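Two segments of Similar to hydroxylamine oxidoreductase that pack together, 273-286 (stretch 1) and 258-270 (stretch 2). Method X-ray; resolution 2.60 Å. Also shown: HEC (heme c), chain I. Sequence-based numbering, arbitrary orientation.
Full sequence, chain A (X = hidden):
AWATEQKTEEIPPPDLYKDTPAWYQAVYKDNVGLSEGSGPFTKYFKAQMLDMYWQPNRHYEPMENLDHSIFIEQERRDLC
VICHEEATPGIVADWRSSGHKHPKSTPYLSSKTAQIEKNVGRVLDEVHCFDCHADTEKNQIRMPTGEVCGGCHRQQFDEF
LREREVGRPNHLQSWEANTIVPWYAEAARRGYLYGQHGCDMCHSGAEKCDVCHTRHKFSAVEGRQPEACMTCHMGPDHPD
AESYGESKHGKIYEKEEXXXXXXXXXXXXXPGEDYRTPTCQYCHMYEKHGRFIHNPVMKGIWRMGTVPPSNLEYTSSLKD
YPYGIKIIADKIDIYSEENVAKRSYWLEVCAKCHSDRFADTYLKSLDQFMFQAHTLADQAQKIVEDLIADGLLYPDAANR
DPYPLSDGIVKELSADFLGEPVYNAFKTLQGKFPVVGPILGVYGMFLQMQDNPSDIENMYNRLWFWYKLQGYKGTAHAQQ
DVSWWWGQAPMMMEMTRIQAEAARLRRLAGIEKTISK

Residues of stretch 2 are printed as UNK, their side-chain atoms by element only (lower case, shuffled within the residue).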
ATOM      1  N   GLU A 273      -0.990  -7.604 -27.588  1.00 31.36           N
ATOM      2  CA  GLU A 273      -0.753  -7.412 -26.163  1.00 33.02           C
ATOM      3  C   GLU A 273      -0.572  -5.949 -25.783  1.00 27.86           C
ATOM      4  O   GLU A 273      -1.102  -5.510 -24.756  1.00 24.45           O
ATOM      5  CB  GLU A 273       0.472  -8.216 -25.719  1.00 33.87           C
ATOM      6  CG  GLU A 273       0.278  -9.722 -25.781  1.00 39.53           C
ATOM      7  CD  GLU A 273       1.441 -10.485 -25.181  1.00 57.13           C
ATOM      8  OE1 GLU A 273       2.384 -10.824 -25.927  1.00 53.36           O
ATOM      9  OE2 GLU A 273       1.415 -10.734 -23.957  1.00 65.45           O
ATOM     10  N   ASP A 274       0.162  -5.180 -26.587  1.00 24.33           N
ATOM     11  CA  ASP A 274       0.329  -3.754 -26.331  1.00 27.99           C
ATOM     12  C   ASP A 274      -0.756  -2.929 -27.016  1.00 25.52           C
ATOM     13  O   ASP A 274      -1.352  -2.047 -26.391  1.00 25.03           O
ATOM     14  CB  ASP A 274       1.719  -3.298 -26.781  1.00 29.04           C
ATOM     15  CG  ASP A 274       2.828  -3.955 -25.985  1.00 36.39           C
ATOM     16  OD1 ASP A 274       2.590  -4.281 -24.802  1.00 28.16           O
ATOM     17  OD2 ASP A 274       3.931  -4.148 -26.540  1.00 31.25           O
ATOM     18  N   TYR A 275      -1.014  -3.196 -28.293  1.00 26.27           N
ATOM     19  CA  TYR A 275      -2.184  -2.678 -28.993  1.00 22.69           C
ATOM     20  C   TYR A 275      -3.099  -3.852 -29.312  1.00 27.13           C
ATOM     21  O   TYR A 275      -2.644  -4.850 -29.879  1.00 26.95           O
ATOM     22  CB  TYR A 275      -1.818  -1.977 -30.307  1.00 23.65           C
ATOM     23  CG  TYR A 275      -0.881  -0.784 -30.249  1.00 26.79           C
ATOM     24  CD1 TYR A 275      -0.387  -0.295 -29.045  1.00 24.39           C
ATOM     25  CD2 TYR A 275      -0.497  -0.142 -31.421  1.00 22.08           C
ATOM     26  CE1 TYR A 275       0.471   0.796 -29.018  1.00 20.34           C
ATOM     27  CE2 TYR A 275       0.352   0.944 -31.402  1.00 18.60           C
ATOM     28  CZ  TYR A 275       0.834   1.410 -30.201  1.00 25.22           C
ATOM     29  OH  TYR A 275       1.682   2.494 -30.187  1.00 21.87           O
ATOM     30  N   ARG A 276      -4.381  -3.741 -28.959  1.00 26.62           N
ATOM     31  CA  ARG A 276      -5.313  -4.751 -29.449  1.00 26.18           C
ATOM     32  C   ARG A 276      -5.699  -4.478 -30.896  1.00 25.81           C
ATOM     33  O   ARG A 276      -5.773  -5.406 -31.709  1.00 30.44           O
ATOM     34  CB  ARG A 276      -6.566  -4.827 -28.576  1.00 24.25           C
ATOM     35  CG  ARG A 276      -7.462  -5.996 -28.979  1.00 18.67           C
ATOM     36  CD  ARG A 276      -8.851  -5.949 -28.363  1.00 21.76           C
ATOM     37  NE  ARG A 276      -9.744  -6.889 -29.040  1.00 19.61           N
ATOM     38  CZ  ARG A 276     -11.046  -7.006 -28.795  1.00 19.02           C
ATOM     39  NH1 ARG A 276     -11.630  -6.243 -27.882  1.00 18.07           N
ATOM     40  NH2 ARG A 276     -11.767  -7.893 -29.470  1.00 16.86           N
ATOM     41  N   THR A 277      -5.945  -3.213 -31.231  1.00 22.18           N
ATOM     42  CA  THR A 277      -6.202  -2.762 -32.588  1.00 23.42           C
ATOM     43  C   THR A 277      -5.161  -1.719 -32.981  1.00 24.74           C
ATOM     44  O   THR A 277      -4.612  -1.029 -32.115  1.00 19.08           O
ATOM     45  CB  THR A 277      -7.612  -2.169 -32.721  1.00 20.84           C
ATOM     46  OG1 THR A 277      -7.790  -1.117 -31.766  1.00 24.40           O
ATOM     47  CG2 THR A 277      -8.662  -3.245 -32.497  1.00 18.72           C
ATOM     48  N   PRO A 278      -4.856  -1.587 -34.269  1.00 23.04           N
ATOM     49  CA  PRO A 278      -3.766  -0.697 -34.676  1.00 19.41           C
ATOM     50  C   PRO A 278      -4.173   0.768 -34.642  1.00 18.98           C
ATOM     51  O   PRO A 278      -5.353   1.124 -34.614  1.00 17.26           O
ATOM     52  CB  PRO A 278      -3.464  -1.148 -36.110  1.00 23.14           C
ATOM     53  CG  PRO A 278      -4.775  -1.626 -36.613  1.00 16.66           C
ATOM     54  CD  PRO A 278      -5.472  -2.256 -35.431  1.00 18.43           C
ATOM     55  N   THR A 279      -3.154   1.621 -34.640  1.00 20.39           N
ATOM     56  CA  THR A 279      -3.307   3.063 -34.722  1.00 19.69           C
ATOM     57  C   THR A 279      -2.925   3.539 -36.117  1.00 20.52           C
ATOM     58  O   THR A 279      -2.427   2.776 -36.947  1.00 26.10           O
ATOM     59  CB  THR A 279      -2.439   3.763 -33.671  1.00 18.30           C
ATOM     60  OG1 THR A 279      -1.056   3.527 -33.963  1.00 19.43           O
ATOM     61  CG2 THR A 279      -2.753   3.230 -32.282  1.00 14.69           C
ATOM     62  N   CYS A 280      -3.172   4.827 -36.372  1.00 18.54           N
ATOM     63  CA  CYS A 280      -2.705   5.428 -37.618  1.00 18.55           C
ATOM     64  C   CYS A 280      -1.204   5.250 -37.769  1.00 22.77           C
ATOM     65  O   CYS A 280      -0.708   4.924 -38.853  1.00 26.27           O
ATOM     66  CB  CYS A 280      -3.062   6.914 -37.665  1.00 12.10           C
ATOM     67  SG  CYS A 280      -4.510   7.388 -36.707  1.00 16.50           S
ATOM     68  N   GLN A 281      -0.467   5.450 -36.678  1.00 18.06           N
ATOM     69  CA  GLN A 281       0.984   5.349 -36.724  1.00 18.40           C
ATOM     70  C   GLN A 281       1.435   3.912 -36.951  1.00 23.06           C
ATOM     71  O   GLN A 281       2.405   3.671 -37.676  1.00 25.47           O
ATOM     72  CB  GLN A 281       1.574   5.917 -35.436  1.00 20.93           C
ATOM     73  CG  GLN A 281       1.311   7.412 -35.238  1.00 22.04           C
ATOM     74  CD  GLN A 281      -0.092   7.733 -34.733  1.00 20.75           C
ATOM     75  OE1 GLN A 281      -1.027   6.951 -34.904  1.00 20.82           O
ATOM     76  NE2 GLN A 281      -0.237   8.895 -34.103  1.00 13.86           N
ATOM     77  N   TYR A 282       0.746   2.940 -36.352  1.00 28.53           N
ATOM     78  CA  TYR A 282       1.158   1.552 -36.531  1.00 22.04           C
ATOM     79  C   TYR A 282       0.920   1.084 -37.961  1.00 21.29           C
ATOM     80  O   TYR A 282       1.782   0.428 -38.559  1.00 31.20           O
ATOM     81  CB  TYR A 282       0.430   0.646 -35.539  1.00 20.02           C
ATOM     82  CG  TYR A 282       1.078  -0.712 -35.418  1.00 23.50           C
ATOM     83  CD1 TYR A 282       2.205  -0.894 -34.627  1.00 23.75           C
ATOM     84  CD2 TYR A 282       0.578  -1.808 -36.108  1.00 17.91           C
ATOM     85  CE1 TYR A 282       2.812  -2.128 -34.518  1.00 22.30           C
ATOM     86  CE2 TYR A 282       1.177  -3.050 -36.005  1.00 25.08           C
ATOM     87  CZ  TYR A 282       2.294  -3.203 -35.209  1.00 24.35           C
ATOM     88  OH  TYR A 282       2.898  -4.433 -35.101  1.00 46.34           O
ATOM     89  N   CYS A 283      -0.244   1.411 -38.528  1.00 22.97           N
ATOM     90  CA  CYS A 283      -0.550   1.001 -39.894  1.00 23.91           C
ATOM     91  C   CYS A 283       0.348   1.715 -40.902  1.00 17.50           C
ATOM     92  O   CYS A 283       0.916   1.079 -41.797  1.00 19.47           O
ATOM     93  CB  CYS A 283      -2.024   1.270 -40.209  1.00 20.52           C
ATOM     94  SG  CYS A 283      -3.176  -0.104 -39.906  1.00 20.55           S
ATOM     95  N   HIS A 284       0.498   3.034 -40.763  1.00 17.42           N
ATOM     96  CA  HIS A 284       1.108   3.843 -41.815  1.00 24.23           C
ATOM     97  C   HIS A 284       2.611   4.037 -41.661  1.00 20.96           C
ATOM     98  O   HIS A 284       3.311   4.161 -42.673  1.00 17.55           O
ATOM     99  CB  HIS A 284       0.427   5.210 -41.883  1.00 18.68           C
ATOM    100  CG  HIS A 284      -0.907   5.180 -42.558  1.00 21.05           C
ATOM    101  ND1 HIS A 284      -1.050   5.289 -43.925  1.00 20.29           N
ATOM    102  CD2 HIS A 284      -2.157   5.033 -42.060  1.00 19.50           C
ATOM    103  CE1 HIS A 284      -2.331   5.221 -44.239  1.00 20.60           C
ATOM    104  NE2 HIS A 284      -3.024   5.066 -43.125  1.00 20.52           N
ATOM    105  N   MET A 285       3.132   4.080 -40.436  1.00 22.28           N
ATOM    106  CA  MET A 285       4.571   4.247 -40.272  1.00 20.48           C
ATOM    107  C   MET A 285       5.336   2.940 -40.400  1.00 21.00           C
ATOM    108  O   MET A 285       6.573   2.963 -40.404  1.00 18.54           O
ATOM    109  CB  MET A 285       4.889   4.904 -38.931  1.00 20.12           C
ATOM    110  CG  MET A 285       4.368   6.321 -38.824  1.00 17.25           C
ATOM    111  SD  MET A 285       5.185   7.278 -37.540  1.00 30.06           S
ATOM    112  CE  MET A 285       4.950   8.936 -38.175  1.00 30.70           C
ATOM    113  N   TYR A 286       4.641   1.812 -40.501  1.00 20.05           N
ATOM    114  CA  TYR A 286       5.291   0.583 -40.932  1.00 17.64           C
ATOM    115  C   TYR A 286       5.805   0.741 -42.357  1.00 15.77           C
ATOM    116  O   TYR A 286       5.058   1.142 -43.259  1.00 18.90           O
ATOM    117  CB  TYR A 286       4.302  -0.582 -40.839  1.00 22.29           C
ATOM    118  CG  TYR A 286       4.862  -1.930 -41.241  1.00 23.06           C
ATOM    119  CD1 TYR A 286       5.443  -2.770 -40.301  1.00 14.99           C
ATOM    120  CD2 TYR A 286       4.781  -2.374 -42.555  1.00 23.15           C
ATOM    121  CE1 TYR A 286       5.940  -4.008 -40.661  1.00 20.31           C
ATOM    122  CE2 TYR A 286       5.274  -3.610 -42.922  1.00 21.95           C
ATOM    123  CZ  TYR A 286       5.854  -4.423 -41.970  1.00 22.53           C
ATOM    124  OH  TYR A 286       6.353  -5.657 -42.320  1.00 22.60           O
ATOM    125  N   UNK A 258      -6.547   2.805 -22.043  1.00 32.25           N
ATOM    126  CA  UNK A 258      -5.799   2.771 -20.790  1.00 24.35           C
ATOM    127  C   UNK A 258      -4.773   1.646 -20.772  1.00 28.75           C
ATOM    128  O   UNK A 258      -3.731   1.770 -20.119  1.00 28.29           O
ATOM    129  c   UNK A 258      -6.752   2.633 -19.602  1.00 43.89           C
ATOM    130  c   UNK A 258      -7.573   3.878 -19.320  1.00 52.00           C
ATOM    131  c   UNK A 258      -9.049   3.682 -19.601  1.00 70.97           C
ATOM    132  o   UNK A 258      -9.848   3.720 -18.641  1.00 66.64           O
ATOM    133  o   UNK A 258      -9.408   3.483 -20.781  1.00 63.01           O
ATOM    134  N   UNK A 259      -5.037   0.553 -21.485  1.00 24.52           N
ATOM    135  CA  UNK A 259      -4.138  -0.590 -21.515  1.00 23.61           C
ATOM    136  C   UNK A 259      -3.253  -0.612 -22.756  1.00 29.91           C
ATOM    137  O   UNK A 259      -2.543  -1.598 -22.982  1.00 34.56           O
ATOM    138  c   UNK A 259      -5.330  -2.695 -18.964  1.00 38.52           C
ATOM    139  n   UNK A 259      -6.342  -2.485 -18.059  1.00 41.02           N
ATOM    140  n   UNK A 259      -6.871  -1.420 -19.841  1.00 31.69           N
ATOM    141  c   UNK A 259      -4.941  -1.886 -21.400  1.00 27.36           C
ATOM    142  c   UNK A 259      -7.259  -1.713 -18.613  1.00 39.09           C
ATOM    143  c   UNK A 259      -5.660  -2.029 -20.096  1.00 31.46           C
ATOM    144  N   UNK A 260      -3.282   0.445 -23.564  1.00 30.44           N
ATOM    145  CA  UNK A 260      -2.308   0.619 -24.634  1.00 28.10           C
ATOM    146  C   UNK A 260      -1.034   1.228 -24.061  1.00 28.24           C
ATOM    147  O   UNK A 260      -1.090   2.191 -23.290  1.00 28.51           O
ATOM    148  c   UNK A 260      -3.781   0.839 -26.732  1.00 22.66           C
ATOM    149  c   UNK A 260      -5.468  -0.385 -28.573  1.00 25.68           C
ATOM    150  c   UNK A 260      -4.366   0.314 -29.014  1.00 20.39           C
ATOM    151  c   UNK A 260      -2.868   1.522 -25.734  1.00 25.08           C
ATOM    152  c   UNK A 260      -5.741  -0.479 -27.225  1.00 26.15           C
ATOM    153  c   UNK A 260      -4.902   0.136 -26.313  1.00 24.96           C
ATOM    154  o   UNK A 260      -6.299  -0.994 -29.486  1.00 21.05           O
ATOM    155  c   UNK A 260      -3.533   0.924 -28.095  1.00 20.02           C
ATOM    156  N   UNK A 261       0.114   0.670 -24.433  1.00 25.79           N
ATOM    157  CA  UNK A 261       1.405   1.154 -23.946  1.00 25.38           C
ATOM    158  C   UNK A 261       2.013   2.027 -25.040  1.00 26.46           C
ATOM    159  O   UNK A 261       2.713   1.544 -25.931  1.00 27.27           O
ATOM    160  o   UNK A 261       3.803   1.667 -22.726  1.00 22.01           O
ATOM    161  c   UNK A 261       2.317  -0.007 -23.564  1.00 22.31           C
ATOM    162  c   UNK A 261       3.555   0.444 -22.804  1.00 28.37           C
ATOM    163  o   UNK A 261       4.281  -0.428 -22.278  1.00 41.52           O
ATOM    164  N   UNK A 262       1.740   3.329 -24.967  1.00 20.64           N
ATOM    165  CA  UNK A 262       2.278   4.280 -25.932  1.00 19.95           C
ATOM    166  C   UNK A 262       3.692   4.733 -25.596  1.00 24.49           C
ATOM    167  O   UNK A 262       4.265   5.524 -26.353  1.00 26.74           O
ATOM    168  c   UNK A 262      -2.331   4.954 -26.703  1.00 19.93           C
ATOM    169  c   UNK A 262      -2.333   4.677 -28.058  1.00 22.49           C
ATOM    170  c   UNK A 262       1.356   5.497 -26.047  1.00 21.01           C
ATOM    171  c   UNK A 262       0.043   4.932 -28.108  1.00 21.97           C
ATOM    172  c   UNK A 262      -1.144   4.665 -28.762  1.00 18.12           C
ATOM    173  c   UNK A 262      -1.139   5.219 -26.056  1.00 18.30           C
ATOM    174  c   UNK A 262       0.061   5.209 -26.750  1.00 24.66           C
ATOM    175  N   UNK A 263       4.267   4.258 -24.490  1.00 23.52           N
ATOM    176  CA  UNK A 263       5.657   4.562 -24.180  1.00 23.98           C
ATOM    177  C   UNK A 263       6.630   3.743 -25.016  1.00 23.93           C
ATOM    178  O   UNK A 263       7.810   4.103 -25.102  1.00 18.66           O
ATOM    179  o   UNK A 263       5.830   2.927 -22.398  1.00 21.58           O
ATOM    180  c   UNK A 263       5.941   4.325 -22.693  1.00 19.34           C
ATOM    181  c   UNK A 263       4.955   5.096 -21.830  1.00 14.93           C
ATOM    182  N   UNK A 264       6.165   2.658 -25.630  1.00 24.75           N
ATOM    183  CA  UNK A 264       7.022   1.787 -26.424  1.00 21.06           C
ATOM    184  C   UNK A 264       7.087   2.288 -27.860  1.00 23.92           C
ATOM    185  O   UNK A 264       6.041   2.586 -28.451  1.00 17.14           O
ATOM    186  c   UNK A 264       6.227  -0.182 -25.006  1.00 31.16           C
ATOM    187  c   UNK A 264       6.506   0.354 -26.402  1.00 13.02           C
ATOM    188  c   UNK A 264       5.687  -1.606 -25.036  1.00 38.09           C
ATOM    189  n   UNK A 264       6.257  -4.012 -24.746  1.00 35.46           N
ATOM    190  c   UNK A 264       6.802  -2.637 -24.931  1.00 40.78           C
ATOM    191  N   UNK A 265       8.277   2.408 -28.447  1.00 33.14           N
ATOM    192  CA  UNK A 265       8.362   2.716 -29.878  1.00 24.55           C
ATOM    193  C   UNK A 265       7.660   1.650 -30.707  1.00 23.55           C
ATOM    194  O   UNK A 265       7.442   0.520 -30.264  1.00 20.31           O
ATOM    195  c   UNK A 265      10.500   2.047 -28.979  1.00 23.00           C
ATOM    196  c   UNK A 265       9.603   2.322 -27.817  1.00 21.83           C
ATOM    197  c   UNK A 265       9.872   2.743 -30.152  1.00 23.53           C
ATOM    198  N   UNK A 266       7.302   2.035 -31.936  1.00 23.53           N
ATOM    199  CA  UNK A 266       6.445   1.191 -32.764  1.00 24.78           C
ATOM    200  C   UNK A 266       7.080  -0.169 -33.030  1.00 24.19           C
ATOM    201  O   UNK A 266       6.381  -1.189 -33.064  1.00 21.90           O
ATOM    202  c   UNK A 266       5.273   3.163 -33.947  1.00 23.08           C
ATOM    203  c   UNK A 266       5.288   3.960 -35.239  1.00 17.52           C
ATOM    204  c   UNK A 266       6.129   1.903 -34.079  1.00 19.45           C
ATOM    205  c   UNK A 266       3.851   2.792 -33.559  1.00 14.50           C
ATOM    206  N   UNK A 267       8.402  -0.208 -33.211  1.00 20.97           N
ATOM    207  CA  UNK A 267       9.068  -1.470 -33.508  1.00 17.36           C
ATOM    208  C   UNK A 267       9.057  -2.413 -32.309  1.00 21.32           C
ATOM    209  O   UNK A 267       9.218  -3.627 -32.479  1.00 23.84           O
ATOM    210  c   UNK A 267      11.026  -2.401 -34.798  1.00 18.16           C
ATOM    211  c   UNK A 267      10.506  -1.212 -34.000  1.00 16.87           C
ATOM    212  c   UNK A 267      11.431  -0.886 -32.833  1.00 22.66           C
ATOM    213  N   UNK A 268       8.868  -1.891 -31.098  1.00 20.48           N
ATOM    214  CA  UNK A 268       8.789  -2.719 -29.901  1.00 26.16           C
ATOM    215  C   UNK A 268       7.360  -3.083 -29.523  1.00 22.97           C
ATOM    216  O   UNK A 268       7.162  -3.836 -28.563  1.00 35.14           O
ATOM    217  o   UNK A 268      12.819  -2.713 -29.892  1.00 37.25           O
ATOM    218  o   UNK A 268      11.490  -3.937 -28.641  1.00 35.83           O
ATOM    219  c   UNK A 268       9.460  -2.010 -28.719  1.00 22.80           C
ATOM    220  c   UNK A 268      11.804  -2.852 -29.174  1.00 33.98           C
ATOM    221  c   UNK A 268      10.919  -1.643 -28.943  1.00 25.76           C
ATOM    222  N   UNK A 269       6.367  -2.571 -30.247  1.00 23.44           N
ATOM    223  CA  UNK A 269       4.971  -2.830 -29.914  1.00 24.16           C
ATOM    224  C   UNK A 269       4.624  -4.267 -30.281  1.00 28.02           C
ATOM    225  O   UNK A 269       4.740  -4.672 -31.443  1.00 22.65           O
ATOM    226  c   UNK A 269       4.045  -1.839 -30.630  1.00 20.00           C
ATOM    227  c   UNK A 269       2.593  -2.266 -30.478  1.00 12.83           C
ATOM    228  c   UNK A 269       4.251  -0.434 -30.086  1.00 16.92           C
ATOM    229  N   UNK A 270       4.191  -5.039 -29.290  1.00 31.25           N
ATOM    230  CA  UNK A 270       3.723  -6.397 -29.535  1.00 27.06           C
ATOM    231  C   UNK A 270       2.274  -6.358 -30.002  1.00 32.09           C
ATOM    232  O   UNK A 270       1.407  -5.890 -29.257  1.00 34.64           O
ATOM    233  c   UNK A 270       5.272  -7.626 -27.916  1.00 36.06           C
ATOM    234  n   UNK A 270       4.477  -7.972 -25.610  1.00 45.96           N
ATOM    235  n   UNK A 270       3.259  -8.185 -23.670  1.00 52.82           N
ATOM    236  c   UNK A 270       5.532  -7.399 -26.440  1.00 37.04           C
ATOM    237  c   UNK A 270       3.847  -7.241 -28.275  1.00 34.03           C
ATOM    238  c   UNK A 270       4.241  -7.612 -24.353  1.00 57.13           C
ATOM    239  n   UNK A 270       4.981  -6.673 -23.781  1.00 45.88           N
TER
HETATM  240 FE   HEC I 607      -5.021   4.937 -43.165  1.00 20.92          FE
HETATM  241  CHA HEC I 607      -5.154   5.009 -46.535  1.00 17.31           C
HETATM  242  CHB HEC I 607      -4.759   8.379 -43.065  1.00 21.03           C
HETATM  243  CHC HEC I 607      -5.200   4.894 -39.734  1.00 19.97           C
HETATM  244  CHD HEC I 607      -4.614   1.505 -43.150  1.00 17.96           C
HETATM  245  NA  HEC I 607      -5.062   6.434 -44.535  1.00 19.95           N
HETATM  246  C1A HEC I 607      -4.931   6.206 -45.890  1.00 21.40           C
HETATM  247  C2A HEC I 607      -4.520   7.452 -46.503  1.00 21.40           C
HETATM  248  C3A HEC I 607      -4.410   8.378 -45.551  1.00 18.89           C
HETATM  249  C4A HEC I 607      -4.749   7.758 -44.291  1.00 20.53           C
HETATM  250  CMA HEC I 607      -3.997   9.853 -45.748  1.00 21.85           C
HETATM  251  CAA HEC I 607      -4.252   7.664 -48.000  1.00 17.61           C
HETATM  252  CBA HEC I 607      -2.799   7.315 -48.291  1.00 16.48           C
HETATM  253  CGA HEC I 607      -2.727   5.894 -48.779  1.00 17.77           C
HETATM  254  O1A HEC I 607      -2.117   5.051 -48.073  1.00 19.89           O
HETATM  255  O2A HEC I 607      -3.288   5.602 -49.865  1.00 27.65           O
HETATM  256  NB  HEC I 607      -4.933   6.371 -41.671  1.00 17.12           N
HETATM  257  C1B HEC I 607      -4.937   7.738 -41.862  1.00 16.39           C
HETATM  258  C2B HEC I 607      -5.176   8.375 -40.586  1.00 11.74           C
HETATM  259  C3B HEC I 607      -5.289   7.418 -39.663  1.00 13.11           C
HETATM  260  C4B HEC I 607      -5.145   6.135 -40.328  1.00 15.28           C
HETATM  261  CMB HEC I 607      -5.229   9.897 -40.346  1.00 10.75           C
HETATM  262  CAB HEC I 607      -5.540   7.630 -38.154  1.00 11.92           C
HETATM  263  CBB HEC I 607      -6.925   8.262 -37.886  1.00 11.03           C
HETATM  264  NC  HEC I 607      -4.871   3.478 -41.713  1.00 19.34           N
HETATM  265  C1C HEC I 607      -5.061   3.674 -40.359  1.00 17.48           C
HETATM  266  C2C HEC I 607      -5.270   2.378 -39.740  1.00 14.98           C
HETATM  267  C3C HEC I 607      -4.944   1.451 -40.647  1.00 22.89           C
HETATM  268  C4C HEC I 607      -4.795   2.115 -41.929  1.00 18.70           C
HETATM  269  CMC HEC I 607      -5.298   2.144 -38.214  1.00 17.12           C
HETATM  270  CAC HEC I 607      -4.911  -0.080 -40.420  1.00 18.69           C
HETATM  271  CBC HEC I 607      -6.337  -0.621 -40.186  1.00 31.57           C
HETATM  272  ND  HEC I 607      -4.884   3.471 -44.622  1.00 20.51           N
HETATM  273  C1D HEC I 607      -4.766   2.103 -44.384  1.00 22.54           C
HETATM  274  C2D HEC I 607      -4.824   1.410 -45.652  1.00 18.66           C
HETATM  275  C3D HEC I 607      -4.996   2.507 -46.711  1.00 17.36           C
HETATM  276  C4D HEC I 607      -5.018   3.753 -45.978  1.00 20.17           C
HETATM  277  CMD HEC I 607      -4.738  -0.113 -45.894  1.00 14.29           C
HETATM  278  CAD HEC I 607      -5.103   2.316 -48.237  1.00 22.69           C
HETATM  279  CBD HEC I 607      -3.689   2.123 -48.779  1.00 20.82           C
HETATM  280  CGD HEC I 607      -3.717   1.996 -50.277  1.00 19.22           C
HETATM  281  O1D HEC I 607      -4.031   0.887 -50.781  1.00 24.31           O
HETATM  282  O2D HEC I 607      -3.416   3.004 -50.966  1.00 19.80           O
HETATM  283  O   HOH W   1       3.502   2.571 -28.419  1.00 22.49           O
HETATM  284  O   HOH W   2       5.824  -3.910 -34.006  1.00 24.67           O

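Position 258 carries three carbons, the third bearing two oxygens. It lies out of reach of stretch 1. This is Glu258. Position 259 has one carbon, then a five-membered ring of three carbons and two nitrogens. The ring leads away from stretch 1. This is His259.

Position 260 has one carbon, then a six-carbon ring bearing an oxygen. That oxygen accepts from Thr277 N at 2.8 Å. This is Tyr260. Its ring and that of Tyr275 are near parallel but slid apart, and Tyr275 CA sits over its face. Tyr260 CA also approaches Asp274 O at 3.3 Å, a CA-H...O contact.

Position 261 has two carbons, the second with two oxygens. Its CB is 4.5 Å from Asp274 OD1. This is Asp261, which begins a type I turn. Position 262 has one carbon and a six-carbon ring without oxygen. The ring lies obliquely to that of Tyr275 and meets Thr279 CG2 at its edge. This is Phe262. Position 263 has one carbon carrying an oxygen and a carbon, and points away. This is Thr263.

Position 264 has four carbons in a row ending in nitrogen. The nitrogen is 2.9 Å from Asp274 OD2, a salt bridge. This is Lys264. Position 265 has three carbons closing a ring onto the backbone N, and touches nothing in stretch 1. This is Pro265.

Position 266 has four carbons, forked at the second. They reach Gln281 and Tyr282 on the helix, Met285, and the hydroxyl of Tyr275. This is Leu266. Position 267 has one carbon carrying two more, and points away. This is Val267. Position 268 has three carbons, the third with two oxygens, and also points away. This is Glu268.

Position 269 has the same three-carbon fork as Val267 but points toward stretch 1. One branch carbon lies over the face of the Tyr275 ring, 3.7 Å from its centroid, and 4.0 Å from Tyr282 CE1. This is Val269, and that carbon is CG1.

Position 270 has three carbons, a nitrogen, then a carbon with two nitrogens. One terminal nitrogen is 3.2 Å from Glu273 OE2, a salt bridge. This is Arg270, and that nitrogen is NH2.

The contact joins a polar end to an apolar centre. Asp274 OD2 accepts from Arg270 N and Lys264 NZ, both at 2.9 Å, while Asp274 N donates to Arg270 O at 3.0 Å. Tyr275 packs among Tyr260, Phe262 and Val269. Leu266 meets the helix whose Cys280, Cys283 and His284 hold the heme.

Stretch 2 258-270: EHYDFTKPLVEVR
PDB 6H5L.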